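Long-range contacts in myosin-I heavy chain (Dictyostelium discoideum, PDB 5EJY), which is an actin-based motor with ATPase activity that acts in early phagocytosis and adhesion, and is seen here through a MyTH4-FERM module of its tail: residues Gly435-Asp440 with Leu447-Tyr452; Ser410-Glu415 with Leu429-Asn434; Ser453-Gln458 with Val467-Glu472. All blocks are in the same frame, centred on the assembly; numbering follows the deposited sequence.

The three contacts follow one another along the chain, and none nests or crosses. All lie in the last part of the FERM region. Interaction 2 comes first and closes the hairpin of strands 410-415 and 426-432. Interaction 1 closes the hairpin of strands 435-440 and 445-450. Strands 426-432 and 435-440 are neighbours, which puts both contacts in one antiparallel four-stranded sheet. Interaction 3 closes the loop from 453-458 back to 467-472, where the chain has entered a three-stranded sheet. Leu429 on Ile469 joins the two sheets, and Val450 packs on the adjoining loop residues Gln455 and Leu471. Helix 484-499 packs against both sheets.

Interaction 1 of 3, residues Gly435-Asp440 with Leu447-Tyr452; sequences GINIYD and LESVKY
Gly435 CA lies 3.4 Å from Tyr452 CE2. The backbone angles of Gly435 (141°/-179°) call for glycine, and a CB would clash with Ser449 OG. Ile436 pairs with Val450 through two backbone bonds, Ile436 N to Val450 O and Val450 N to Ile436 O, both 2.7 Å. Ile436 CG1 stands beside its own backbone N (chi1 -56°) and packs 3.5 Å from Tyr452 CE1. Ile436 N lies over a face of that ring, and the Tyr452 hydroxyl bonds Asn432 O. An alanine in place of Tyr452 would probably open a gap beside Gly435 and Ile436 and leave Asn432 O without its hydroxyl donor. Asn437 faces Ser449 in a non-hydrogen-bonded pair. Its OD1 has at most a weak bond with Ser449 OG, while ND2 donates to Ala430 O. Ile438 faces both Leu447 and Glu448, a classic beta bulge: Ile438 N bonds Glu448 O at 2.9 Å, and Leu447 N bonds Ile438 O at 2.7 Å. Ile438 CD1 reaches Val450 CG2 at 4.0 Å. Asp440 CB touches Leu447 CD1. Backbone bonds thus set the register; Ile436, Ile438 and Val450 cluster on one face beside Glu448, whose OE1 bonds Tyr423 OH, and Asn437 meets Ser449 on the other.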
loop_
_atom_site.group_PDB
_atom_site.type_symbol
_atom_site.label_atom_id
_atom_site.label_comp_id
_atom_site.label_asym_id
_atom_site.label_seq_id
_atom_site.Cartn_x
_atom_site.Cartn_y
_atom_site.Cartn_z
ATOM N N GLY A 435 -17.868 -10.398 18.387
ATOM C CA GLY A 435 -16.710 -10.691 19.213
ATOM C C GLY A 435 -15.510 -11.279 18.500
ATOM O O GLY A 435 -15.500 -11.448 17.274
ATOM N N ILE A 436 -14.475 -11.559 19.287
ATOM C CA ILE A 436 -13.276 -12.217 18.801
ATOM C C ILE A 436 -13.405 -13.705 19.042
ATOM O O ILE A 436 -13.253 -14.184 20.166
ATOM C CB ILE A 436 -12.028 -11.691 19.524
ATOM C CG1 ILE A 436 -11.945 -10.167 19.377
ATOM C CG2 ILE A 436 -10.779 -12.367 18.964
ATOM C CD1 ILE A 436 -10.945 -9.509 20.296
ATOM N N ASN A 437 -13.677 -14.441 17.979
ATOM C CA ASN A 437 -13.999 -15.851 18.102
ATOM C C ASN A 437 -12.824 -16.787 17.856
ATOM O O ASN A 437 -12.148 -16.722 16.830
ATOM C CB ASN A 437 -15.178 -16.185 17.190
ATOM C CG ASN A 437 -16.351 -15.254 17.419
ATOM O OD1 ASN A 437 -16.968 -15.285 18.480
ATOM N ND2 ASN A 437 -16.648 -14.400 16.436
ATOM N N ILE A 438 -12.574 -17.658 18.821
ATOM C CA ILE A 438 -11.548 -18.666 18.672
ATOM C C ILE A 438 -12.182 -19.873 18.014
ATOM O O ILE A 438 -13.142 -20.454 18.539
ATOM C CB ILE A 438 -10.940 -19.066 20.046
ATOM C CG1 ILE A 438 -10.317 -17.836 20.721
ATOM C CG2 ILE A 438 -9.905 -20.158 19.858
ATOM C CD1 ILE A 438 -9.957 -18.024 22.214
ATOM N N TYR A 439 -11.621 -20.263 16.876
ATOM C CA TYR A 439 -12.201 -21.288 16.038
ATOM C C TYR A 439 -11.167 -22.360 15.766
ATOM O O TYR A 439 -9.991 -22.064 15.546
ATOM C CB TYR A 439 -12.659 -20.654 14.728
ATOM C CG TYR A 439 -13.186 -21.604 13.685
ATOM C CD1 TYR A 439 -14.514 -22.008 13.699
ATOM C CD2 TYR A 439 -12.372 -22.061 12.660
ATOM C CE1 TYR A 439 -15.011 -22.856 12.735
ATOM C CE2 TYR A 439 -12.860 -22.904 11.688
ATOM C CZ TYR A 439 -14.183 -23.300 11.729
ATOM O OH TYR A 439 -14.681 -24.149 10.766
ATOM N N ASP A 440 -11.598 -23.614 15.793
ATOM C CA ASP A 440 -10.679 -24.711 15.533
ATOM C C ASP A 440 -10.918 -25.263 14.142
ATOM O O ASP A 440 -11.929 -25.927 13.901
ATOM C CB ASP A 440 -10.862 -25.825 16.567
ATOM C CG ASP A 440 -9.840 -26.925 16.416
ATOM O OD1 ASP A 440 -9.099 -26.921 15.412
ATOM O OD2 ASP A 440 -9.773 -27.799 17.306
ATOM N N LEU A 447 -14.768 -22.262 19.662
ATOM C CA LEU A 447 -14.375 -22.707 21.001
ATOM C C LEU A 447 -14.710 -21.683 22.071
ATOM O O LEU A 447 -15.035 -22.045 23.203
ATOM C CB LEU A 447 -12.884 -23.028 21.039
ATOM C CG LEU A 447 -12.416 -24.159 20.131
ATOM C CD1 LEU A 447 -10.926 -24.354 20.310
ATOM C CD2 LEU A 447 -13.178 -25.455 20.421
ATOM N N GLU A 448 -14.638 -20.403 21.714
ATOM C CA GLU A 448 -14.844 -19.334 22.679
ATOM C C GLU A 448 -15.105 -18.028 21.965
ATOM O O GLU A 448 -14.572 -17.799 20.882
ATOM C CB GLU A 448 -13.600 -19.194 23.567
ATOM C CG GLU A 448 -13.755 -18.218 24.714
ATOM C CD GLU A 448 -12.766 -18.491 25.842
ATOM O OE1 GLU A 448 -12.342 -19.661 25.996
ATOM O OE2 GLU A 448 -12.408 -17.533 26.566
ATOM N N SER A 449 -15.939 -17.180 22.558
ATOM C CA SER A 449 -16.181 -15.843 22.021
ATOM C C SER A 449 -15.602 -14.798 22.960
ATOM O O SER A 449 -16.158 -14.524 24.026
ATOM C CB SER A 449 -17.675 -15.581 21.817
ATOM O OG SER A 449 -17.900 -14.224 21.449
ATOM N N VAL A 450 -14.472 -14.228 22.567
ATOM C CA VAL A 450 -13.782 -13.249 23.387
ATOM C C VAL A 450 -14.367 -11.860 23.160
ATOM O O VAL A 450 -14.658 -11.478 22.023
ATOM C CB VAL A 450 -12.266 -13.270 23.102
ATOM C CG1 VAL A 450 -11.551 -12.216 23.929
ATOM C CG2 VAL A 450 -11.705 -14.665 23.398
ATOM N N LYS A 451 -14.557 -11.113 24.243
ATOM C CA LYS A 451 -15.270 -9.832 24.176
ATOM C C LYS A 451 -14.376 -8.635 23.859
ATOM O O LYS A 451 -13.327 -8.457 24.479
ATOM C CB LYS A 451 -15.978 -9.556 25.509
ATOM C CG LYS A 451 -17.009 -10.595 25.926
ATOM C CD LYS A 451 -17.459 -10.312 27.362
ATOM C CE LYS A 451 -18.173 -11.509 27.978
ATOM N NZ LYS A 451 -19.362 -11.911 27.177
ATOM N N TYR A 452 -14.815 -7.785 22.933
ATOM C CA TYR A 452 -14.136 -6.512 22.697
ATOM C C TYR A 452 -14.141 -5.677 23.967
ATOM O O TYR A 452 -13.210 -4.906 24.219
ATOM C CB TYR A 452 -14.807 -5.722 21.557
ATOM C CG TYR A 452 -14.706 -6.395 20.207
ATOM C CD1 TYR A 452 -13.484 -6.497 19.545
ATOM C CD2 TYR A 452 -15.829 -6.927 19.589
ATOM C CE1 TYR A 452 -13.388 -7.114 18.292
ATOM C CE2 TYR A 452 -15.738 -7.543 18.347
ATOM C CZ TYR A 452 -14.512 -7.637 17.707
ATOM O OH TYR A 452 -14.433 -8.266 16.478
#

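Interaction 2 of 3, residues Ser410-Glu415 with Leu429-Asn434; sequences SLVVCE and LALNVN
Leu429 and Val412 form a hydrogen-bonded pair of an antiparallel hairpin. Leu429 N gives its hydrogen to Val412 O at 2.8 Å, and Val412 N returns a more bent bond to Leu429 O. The side chain of Leu429 leaves on the same face as that of Val412, with Leu429 CB 4.3 Å from Val412 CB. Leu429 CG is anti to the carbonyl carbon (chi1 -69°), which sets it 3.7 Å from Cys414 SG. Branch CD1 keeps to the same sulfur, with Leu429 CD1 3.8 Å from Cys414 SG, and its tip also packs on Ile469 of strand 466-470. Branch CD2 turns to Ile436 and Ile438 in the next strand. These strands open the third lobe of the FERM region, which has the PH-like form of a beta sandwich closed by a C-terminal helix, here 484-499. Leu490 of that helix packs on Ser410 and Val412, and Ile491 on Leu431. Ser410 and Leu431 make the second hydrogen-bonded pair, with Leu431 N 2.8 Å from Ser410 O. Ser410 OG bonds Lys292 O and Tyr494 OH. On the opposite face of the sheet, Leu411 CD2 touches Ala430 CB at 4.0 Å. At the end of the strand, Asn432 OD1 accepts from Asn434 N at 2.8 Å in an Asx turn, with the donor above the plane of the side-chain carbonyl.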
loop_
_atom_site.group_PDB
_atom_site.type_symbol
_atom_site.label_atom_id
_atom_site.label_comp_id
_atom_site.label_asym_id
_atom_site.label_seq_id
_atom_site.Cartn_x
_atom_site.Cartn_y
_atom_site.Cartn_z
ATOM N N SER A 410 -13.878 -11.701 9.747
ATOM C CA SER A 410 -12.508 -11.353 9.378
ATOM C C SER A 410 -11.601 -12.441 9.953
ATOM O O SER A 410 -11.609 -12.678 11.158
ATOM C CB SER A 410 -12.126 -9.992 9.969
ATOM O OG SER A 410 -13.132 -9.010 9.725
ATOM N N LEU A 411 -10.818 -13.086 9.098
ATOM C CA LEU A 411 -10.099 -14.294 9.481
ATOM C C LEU A 411 -8.620 -14.026 9.709
ATOM O O LEU A 411 -7.985 -13.298 8.939
ATOM C CB LEU A 411 -10.258 -15.362 8.400
ATOM C CG LEU A 411 -11.693 -15.762 8.058
ATOM C CD1 LEU A 411 -11.695 -16.880 7.035
ATOM C CD2 LEU A 411 -12.450 -16.163 9.331
ATOM N N VAL A 412 -8.074 -14.628 10.764
ATOM C CA VAL A 412 -6.657 -14.499 11.086
ATOM C C VAL A 412 -6.123 -15.850 11.567
ATOM O O VAL A 412 -6.649 -16.424 12.523
ATOM C CB VAL A 412 -6.414 -13.454 12.199
ATOM C CG1 VAL A 412 -4.917 -13.301 12.473
ATOM C CG2 VAL A 412 -7.036 -12.106 11.828
ATOM N N VAL A 413 -5.086 -16.351 10.908
ATOM C CA VAL A 413 -4.459 -17.616 11.306
ATOM C C VAL A 413 -3.490 -17.365 12.459
ATOM O O VAL A 413 -2.599 -16.515 12.358
ATOM C CB VAL A 413 -3.700 -18.266 10.130
ATOM C CG1 VAL A 413 -2.977 -19.546 10.579
ATOM C CG2 VAL A 413 -4.648 -18.558 8.978
ATOM N N CYS A 414 -3.663 -18.102 13.558
ATOM C CA CYS A 414 -2.853 -17.886 14.743
ATOM C C CYS A 414 -2.309 -19.176 15.348
ATOM O O CYS A 414 -2.731 -20.285 15.010
ATOM C CB CYS A 414 -3.652 -17.164 15.836
ATOM S SG CYS A 414 -4.351 -15.588 15.371
ATOM N N GLU A 415 -1.375 -19.001 16.270
ATOM C CA GLU A 415 -0.959 -20.095 17.134
ATOM C C GLU A 415 -0.618 -19.535 18.505
ATOM O O GLU A 415 -0.428 -18.330 18.668
ATOM C CB GLU A 415 0.220 -20.848 16.523
ATOM C CG GLU A 415 1.473 -20.023 16.346
ATOM C CD GLU A 415 2.493 -20.722 15.463
ATOM O OE1 GLU A 415 2.086 -21.297 14.428
ATOM O OE2 GLU A 415 3.694 -20.707 15.807
ATOM N N LEU A 429 -8.548 -16.956 14.569
ATOM C CA LEU A 429 -9.383 -15.922 15.161
ATOM C C LEU A 429 -10.347 -15.451 14.084
ATOM O O LEU A 429 -9.932 -15.016 13.005
ATOM C CB LEU A 429 -8.553 -14.760 15.699
ATOM C CG LEU A 429 -7.706 -15.086 16.930
ATOM C CD1 LEU A 429 -7.001 -13.846 17.472
ATOM C CD2 LEU A 429 -8.592 -15.709 18.019
ATOM N N ALA A 430 -11.637 -15.582 14.359
ATOM C CA ALA A 430 -12.661 -15.122 13.436
ATOM C C ALA A 430 -13.352 -13.931 14.082
ATOM O O ALA A 430 -14.087 -14.093 15.060
ATOM C CB ALA A 430 -13.653 -16.247 13.153
ATOM N N LEU A 431 -13.086 -12.728 13.572
ATOM C CA LEU A 431 -13.628 -11.518 14.192
ATOM C C LEU A 431 -14.845 -10.973 13.437
ATOM O O LEU A 431 -14.845 -10.865 12.205
ATOM C CB LEU A 431 -12.557 -10.424 14.342
ATOM C CG LEU A 431 -11.365 -10.699 15.270
ATOM C CD1 LEU A 431 -10.391 -11.642 14.589
ATOM C CD2 LEU A 431 -10.669 -9.408 15.667
ATOM N N ASN A 432 -15.893 -10.651 14.186
ATOM C CA ASN A 432 -17.083 -10.035 13.611
ATOM C C ASN A 432 -17.679 -9.096 14.649
ATOM O O ASN A 432 -17.057 -8.859 15.691
ATOM C CB ASN A 432 -18.082 -11.100 13.141
ATOM C CG ASN A 432 -18.486 -12.058 14.251
ATOM O OD1 ASN A 432 -18.477 -11.697 15.421
ATOM N ND2 ASN A 432 -18.838 -13.280 13.884
ATOM N N VAL A 433 -18.860 -8.548 14.386
ATOM C CA VAL A 433 -19.450 -7.600 15.333
ATOM C C VAL A 433 -19.815 -8.258 16.666
ATOM O O VAL A 433 -20.005 -7.572 17.664
ATOM C CB VAL A 433 -20.699 -6.894 14.751
ATOM C CG1 VAL A 433 -20.308 -6.026 13.543
ATOM C CG2 VAL A 433 -21.773 -7.925 14.387
ATOM N N ASN A 434 -19.888 -9.585 16.683
ATOM C CA ASN A 434 -20.251 -10.321 17.900
ATOM C C ASN A 434 -19.098 -10.632 18.838
ATOM O O ASN A 434 -19.324 -11.096 19.958
ATOM C CB ASN A 434 -20.944 -11.630 17.538
ATOM C CG ASN A 434 -22.250 -11.403 16.838
ATOM O OD1 ASN A 434 -22.949 -10.436 17.130
ATOM N ND2 ASN A 434 -22.582 -12.275 15.895
#

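Interaction 3 of 3, residues Ser453-Gln458 with Val467-Glu472; sequences SNQSQQ and VSIILE
Ile469 CG2 lies 3.6 Å from Gln455 NE2, where the two side chains cross. At the next residue the amide of Gln455 takes hold of the strand backbone. Ile470 N gives a nearly straight bond to Gln455 OE1 (2.8 Å, 171° at the hydrogen), in the plane of the amide carbonyl and on a lone pair. Gln455 NE2 gives one back to Ile470 O at 2.9 Å, again on a lone pair. The side-chain amide thus bonds both polar backbone atoms of one residue, much as a paired strand residue would. Gln455 is bent at chi2 (-48°), which turns CD back toward the strand. Its NE2 also bonds Lys451 O, so three bonds fix the rotation of the amide. Ile470 CB packs on Asn454 O at 3.7 Å. Ile470 O takes a second donor, a water that in turn accepts from Asn454 ND2. Leu471 turns away from the loop and packs on Leu421 and Tyr423. At Glu472, OE1 accepts from Asn454 ND2 at 2.8 Å. The bond lies in the amide plane of Asn454 but reaches OE1 from above the carboxylate plane, the two planes being 58° apart. This end of the contact is the more open to solvent. Strand 466-470 runs between strands 461-462 and 476-480. Val467 packs on Val484, Leu487 and Val488 of helix 484-499, while Ile469 and Leu471 reach Val450 of the four-stranded sheet.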
loop_
_atom_site.group_PDB
_atom_site.type_symbol
_atom_site.label_atom_id
_atom_site.label_comp_id
_atom_site.label_asym_id
_atom_site.label_seq_id
_atom_site.Cartn_x
_atom_site.Cartn_y
_atom_site.Cartn_z
ATOM N N SER A 453 -15.188 -5.831 24.776
ATOM C CA SER A 453 -15.323 -5.021 25.986
ATOM C C SER A 453 -14.274 -5.374 27.043
ATOM O O SER A 453 -14.051 -4.617 27.987
ATOM C CB SER A 453 -16.735 -5.135 26.575
ATOM O OG SER A 453 -17.009 -6.461 26.963
ATOM N N ASN A 454 -13.626 -6.521 26.885
ATOM C CA ASN A 454 -12.550 -6.887 27.799
ATOM C C ASN A 454 -11.160 -6.396 27.401
ATOM O O ASN A 454 -10.217 -6.500 28.186
ATOM C CB ASN A 454 -12.556 -8.390 28.063
ATOM C CG ASN A 454 -13.663 -8.784 29.007
ATOM O OD1 ASN A 454 -14.090 -7.968 29.826
ATOM N ND2 ASN A 454 -14.148 -10.006 28.893
ATOM N N GLN A 455 -11.037 -5.831 26.202
ATOM C CA GLN A 455 -9.733 -5.371 25.729
ATOM C C GLN A 455 -9.403 -3.945 26.160
ATOM O O GLN A 455 -10.288 -3.096 26.276
ATOM C CB GLN A 455 -9.632 -5.509 24.209
ATOM C CG GLN A 455 -10.135 -6.844 23.701
ATOM C CD GLN A 455 -9.558 -8.005 24.493
ATOM O OE1 GLN A 455 -8.378 -7.996 24.853
ATOM N NE2 GLN A 455 -10.385 -9.000 24.778
ATOM N N SER A 456 -8.118 -3.704 26.418
ATOM C CA SER A 456 -7.618 -2.363 26.697
ATOM C C SER A 456 -7.899 -1.465 25.506
ATOM O O SER A 456 -7.587 -1.813 24.365
ATOM C CB SER A 456 -6.115 -2.390 26.992
ATOM O OG SER A 456 -5.587 -1.073 27.044
ATOM N N GLN A 457 -8.491 -0.308 25.767
ATOM C CA GLN A 457 -8.938 0.557 24.681
ATOM C C GLN A 457 -7.817 1.397 24.071
ATOM O O GLN A 457 -7.776 1.600 22.856
ATOM C CB GLN A 457 -10.102 1.440 25.139
ATOM C CG GLN A 457 -11.411 0.683 25.272
ATOM C CD GLN A 457 -11.794 -0.032 23.989
ATOM O OE1 GLN A 457 -11.452 -1.201 23.795
ATOM N N GLN A 458 -6.908 1.879 24.911
ATOM C CA GLN A 458 -5.789 2.677 24.426
ATOM C C GLN A 458 -4.443 2.000 24.681
ATOM O O GLN A 458 -3.389 2.577 24.416
ATOM C CB GLN A 458 -5.816 4.079 25.046
ATOM C CG GLN A 458 -6.943 4.967 24.522
ATOM N N VAL A 467 -0.384 -10.604 19.308
ATOM C CA VAL A 467 -1.269 -9.667 19.983
ATOM C C VAL A 467 -1.760 -10.371 21.244
ATOM O O VAL A 467 -2.148 -11.535 21.204
ATOM C CB VAL A 467 -2.480 -9.273 19.119
ATOM C CG1 VAL A 467 -3.373 -8.276 19.866
ATOM C CG2 VAL A 467 -2.014 -8.667 17.778
ATOM N N SER A 468 -1.745 -9.650 22.352
ATOM C CA SER A 468 -2.182 -10.197 23.629
ATOM C C SER A 468 -3.620 -9.793 23.926
ATOM O O SER A 468 -3.931 -8.616 24.117
ATOM C CB SER A 468 -1.230 -9.742 24.730
ATOM O OG SER A 468 0.003 -10.422 24.575
ATOM N N ILE A 469 -4.494 -10.784 23.932
ATOM C CA ILE A 469 -5.919 -10.543 24.053
ATOM C C ILE A 469 -6.381 -11.011 25.427
ATOM O O ILE A 469 -5.996 -12.084 25.878
ATOM C CB ILE A 469 -6.667 -11.309 22.962
ATOM C CG1 ILE A 469 -6.323 -10.714 21.585
ATOM C CG2 ILE A 469 -8.158 -11.284 23.204
ATOM C CD1 ILE A 469 -6.141 -11.776 20.527
ATOM N N ILE A 470 -7.195 -10.199 26.089
ATOM C CA ILE A 470 -7.609 -10.516 27.456
ATOM C C ILE A 470 -8.886 -11.335 27.455
ATOM O O ILE A 470 -9.891 -10.958 26.826
ATOM C CB ILE A 470 -7.818 -9.250 28.291
ATOM C CG1 ILE A 470 -6.579 -8.361 28.238
ATOM C CG2 ILE A 470 -8.162 -9.609 29.746
ATOM C CD1 ILE A 470 -5.383 -8.953 28.922
ATOM N N LEU A 471 -8.848 -12.461 28.159
ATOM C CA LEU A 471 -10.021 -13.314 28.301
ATOM C C LEU A 471 -10.900 -12.874 29.476
ATOM O O LEU A 471 -10.519 -12.010 30.275
ATOM C CB LEU A 471 -9.596 -14.775 28.430
ATOM C CG LEU A 471 -8.597 -15.174 27.345
ATOM C CD1 LEU A 471 -8.054 -16.587 27.545
ATOM C CD2 LEU A 471 -9.231 -15.020 25.957
ATOM N N GLU A 472 -12.088 -13.456 29.568
ATOM C CA GLU A 472 -13.050 -13.044 30.588
ATOM C C GLU A 472 -12.510 -13.246 32.017
ATOM O O GLU A 472 -12.851 -12.485 32.928
ATOM C CB GLU A 472 -14.386 -13.774 30.386
ATOM C CG GLU A 472 -15.451 -13.461 31.437
ATOM C CD GLU A 472 -15.829 -11.984 31.493
ATOM O OE1 GLU A 472 -16.049 -11.374 30.425
ATOM O OE2 GLU A 472 -15.908 -11.430 32.615
HETATM O O HOH W 1 -12.881 -11.500 26.922
#